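Local coordinates for mutual gliding motility protein C (MglC) (Myxococcus xanthus DK 1622, PDB 7CT3) that probably takes part in controlling cell polarity for gliding motility, as a Roadblock/LC7-domain protein that interacts with its paralog MglB, at residues E8-Q13 against L18-M23. Residues are numbered along the deposited sequence; the frame is centred on the assembly and turned at random.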
ATOM      1  N   GLU A   8      -6.187   8.522 -18.473  1.00 32.59           N
ATOM      2  CA  GLU A   8      -7.149   9.649 -18.356  1.00 34.84           C
ATOM      3  C   GLU A   8      -8.432   9.143 -17.686  1.00 33.73           C
ATOM      4  O   GLU A   8      -8.953   9.852 -16.806  1.00 34.71           O
ATOM      5  CB  GLU A   8      -7.426  10.272 -19.725  1.00 38.05           C
ATOM      6  CG  GLU A   8      -8.462  11.382 -19.672  1.00 40.51           C
ATOM      7  CD  GLU A   8      -8.674  12.125 -20.977  1.00 45.20           C
ATOM      8  OE1 GLU A   8      -8.244  11.611 -22.026  1.00 48.50           O
ATOM      9  OE2 GLU A   8      -9.274  13.217 -20.936  1.00 56.36           O
ATOM     10  N   SER A   9      -8.917   7.961 -18.075  1.00 33.11           N
ATOM     11  CA  SER A   9     -10.144   7.339 -17.508  1.00 35.82           C
ATOM     12  C   SER A   9      -9.986   7.170 -15.992  1.00 33.71           C
ATOM     13  O   SER A   9     -10.940   7.493 -15.255  1.00 34.12           O
ATOM     14  CB  SER A   9     -10.457   6.032 -18.181  1.00 38.44           C
ATOM     15  OG  SER A   9     -11.552   5.392 -17.541  1.00 40.40           O
ATOM     16  N   VAL A  10      -8.818   6.711 -15.532  1.00 31.59           N
ATOM     17  CA  VAL A  10      -8.557   6.504 -14.076  1.00 31.98           C
ATOM     18  C   VAL A  10      -8.678   7.855 -13.362  1.00 31.73           C
ATOM     19  O   VAL A  10      -9.452   7.952 -12.395  1.00 31.84           O
ATOM     20  CB  VAL A  10      -7.189   5.847 -13.816  1.00 31.56           C
ATOM     21  CG1 VAL A  10      -6.870   5.804 -12.330  1.00 32.23           C
ATOM     22  CG2 VAL A  10      -7.119   4.450 -14.408  1.00 31.33           C
ATOM     23  N   VAL A  11      -7.946   8.866 -13.832  1.00 32.45           N
ATOM     24  CA  VAL A  11      -7.893  10.202 -13.170  1.00 33.15           C
ATOM     25  C   VAL A  11      -9.310  10.792 -13.148  1.00 34.36           C
ATOM     26  O   VAL A  11      -9.695  11.349 -12.107  1.00 37.79           O
ATOM     27  CB  VAL A  11      -6.867  11.127 -13.850  1.00 33.83           C
ATOM     28  CG1 VAL A  11      -6.942  12.548 -13.315  1.00 36.84           C
ATOM     29  CG2 VAL A  11      -5.456  10.577 -13.697  1.00 34.38           C
ATOM     30  N   ASN A  12     -10.067  10.632 -14.234  1.00 35.36           N
ATOM     31  CA  ASN A  12     -11.439  11.190 -14.374  1.00 39.49           C
ATOM     32  C   ASN A  12     -12.377  10.535 -13.348  1.00 38.78           C
ATOM     33  O   ASN A  12     -13.258  11.241 -12.837  1.00 38.42           O
ATOM     34  CB  ASN A  12     -11.963  11.052 -15.806  1.00 43.32           C
ATOM     35  CG  ASN A  12     -11.324  12.023 -16.778  1.00 47.73           C
ATOM     36  OD1 ASN A  12     -10.656  12.977 -16.381  1.00 51.32           O
ATOM     37  ND2 ASN A  12     -11.537  11.798 -18.065  1.00 52.68           N
ATOM     38  N   GLN A  13     -12.183   9.250 -13.034  1.00 36.96           N
ATOM     39  CA  GLN A  13     -13.114   8.463 -12.179  1.00 38.08           C
ATOM     40  C   GLN A  13     -12.805   8.651 -10.686  1.00 37.58           C
ATOM     41  O   GLN A  13     -13.724   8.469  -9.881  1.00 40.30           O
ATOM     42  CB  GLN A  13     -13.039   6.976 -12.526  1.00 36.12           C
ATOM     43  CG  GLN A  13     -13.692   6.614 -13.850  1.00 35.21           C
ATOM     44  CD  GLN A  13     -13.621   5.127 -14.093  1.00 35.55           C
ATOM     45  OE1 GLN A  13     -14.307   4.341 -13.443  1.00 39.17           O
ATOM     46  NE2 GLN A  13     -12.772   4.727 -15.024  1.00 34.74           N
ATOM     47  N   LEU A  18      -4.156  12.794  -8.642  1.00 31.51           N
ATOM     48  CA  LEU A  18      -3.105  13.735  -9.119  1.00 34.40           C
ATOM     49  C   LEU A  18      -2.682  13.322 -10.531  1.00 32.69           C
ATOM     50  O   LEU A  18      -2.562  14.191 -11.407  1.00 32.24           O
ATOM     51  CB  LEU A  18      -1.899  13.681  -8.175  1.00 35.33           C
ATOM     52  CG  LEU A  18      -1.945  14.571  -6.934  1.00 44.34           C
ATOM     53  CD1 LEU A  18      -3.343  14.655  -6.348  1.00 51.04           C
ATOM     54  CD2 LEU A  18      -0.962  14.075  -5.889  1.00 48.14           C
ATOM     55  N   ALA A  19      -2.432  12.029 -10.720  1.00 30.69           N
ATOM     56  CA  ALA A  19      -1.805  11.481 -11.939  1.00 30.96           C
ATOM     57  C   ALA A  19      -2.000   9.968 -11.982  1.00 28.45           C
ATOM     58  O   ALA A  19      -2.064   9.335 -10.905  1.00 28.66           O
ATOM     59  CB  ALA A  19      -0.337  11.834 -11.957  1.00 32.50           C
ATOM     60  N   CYS A  20      -2.070   9.425 -13.193  1.00 24.64           N
ATOM     61  CA  CYS A  20      -1.951   7.976 -13.469  1.00 25.90           C
ATOM     62  C   CYS A  20      -0.894   7.798 -14.558  1.00 27.04           C
ATOM     63  O   CYS A  20      -0.986   8.491 -15.587  1.00 28.79           O
ATOM     64  CB  CYS A  20      -3.287   7.373 -13.868  1.00 26.47           C
ATOM     65  SG  CYS A  20      -3.280   5.565 -13.807  1.00 31.50           S
ATOM     66  N   SER A  21       0.101   6.950 -14.308  1.00 25.44           N
ATOM     67  CA  SER A  21       1.321   6.850 -15.144  1.00 26.47           C
ATOM     68  C   SER A  21       1.700   5.388 -15.353  1.00 25.17           C
ATOM     69  O   SER A  21       1.359   4.558 -14.498  1.00 26.76           O
ATOM     70  CB  SER A  21       2.450   7.614 -14.520  1.00 27.66           C
ATOM     71  OG  SER A  21       2.029   8.921 -14.165  1.00 30.11           O
ATOM     72  N   VAL A  22       2.388   5.110 -16.459  1.00 28.75           N
ATOM     73  CA  VAL A  22       3.168   3.856 -16.653  1.00 27.12           C
ATOM     74  C   VAL A  22       4.646   4.209 -16.507  1.00 27.97           C
ATOM     75  O   VAL A  22       5.145   5.142 -17.137  1.00 26.74           O
ATOM     76  CB  VAL A  22       2.834   3.177 -17.992  1.00 29.31           C
ATOM     77  CG1 VAL A  22       3.700   1.952 -18.236  1.00 33.63           C
ATOM     78  CG2 VAL A  22       1.359   2.806 -18.061  1.00 31.74           C
HETATM   79  N   MSE A  23       5.315   3.444 -15.645  1.00 27.57           N
HETATM   80  CA  MSE A  23       6.695   3.673 -15.258  1.00 30.95           C
HETATM   81  C   MSE A  23       7.472   2.381 -15.507  1.00 30.15           C
HETATM   82  O   MSE A  23       6.943   1.297 -15.299  1.00 28.37           O
HETATM   83  CB  MSE A  23       6.710   4.083 -13.780  1.00 36.59           C
HETATM   84  CG  MSE A  23       8.063   4.061 -13.117  1.00 47.30           C
HETATM   85 SE   MSE A  23       9.066   5.668 -13.567  1.00 62.33          SE
HETATM   86  CE  MSE A  23       7.860   7.172 -13.183  1.00 58.88           C
TER
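V11 and V10, neighbours on one turn of helix 4-13, meet C20 of strand 17-24, V11 at the CB end and V10 at the sulfur. The CG2 methyl of V11 rests on the strand backbone, 3.6 Å from C20 N and 3.9 Å from A19 C, and touches C20 CB as well. V10 takes the sulfur: its CG1 lies 3.9 Å from C20 SG, and V10 CB and CG2 are at almost the same range, so the thiol sits against the whole isopropyl group and not against one methyl. This follows from the cysteine torsion, which sets SG anti to the backbone N (chi1 -166°) and swings it to the V10 side, while CB lies chiefly against V11. The segment axes approach to 7.5 Å at 156°, a nearly antiparallel course for a helix and the strand that follows it after a short link. The helix lies on an antiparallel sheet in which strand 17-24 runs between 29-34 and 90-97, with 79-87 beyond 90-97, consistent with the Roadblock/LC7 fold. Further out, helix 102-117 packs beside the contact, L109 against C20 and T112 against V10; L94 of strand 90-97 also touches V10, and F33 of strand 29-34 borders V11. The backbones of L18 and A19 both bond to A95, making a classic beta bulge. On the helix, Q13 NE2 donates to S9 OG at 2.9 Å, bent to 130° and tilted from the amide plane.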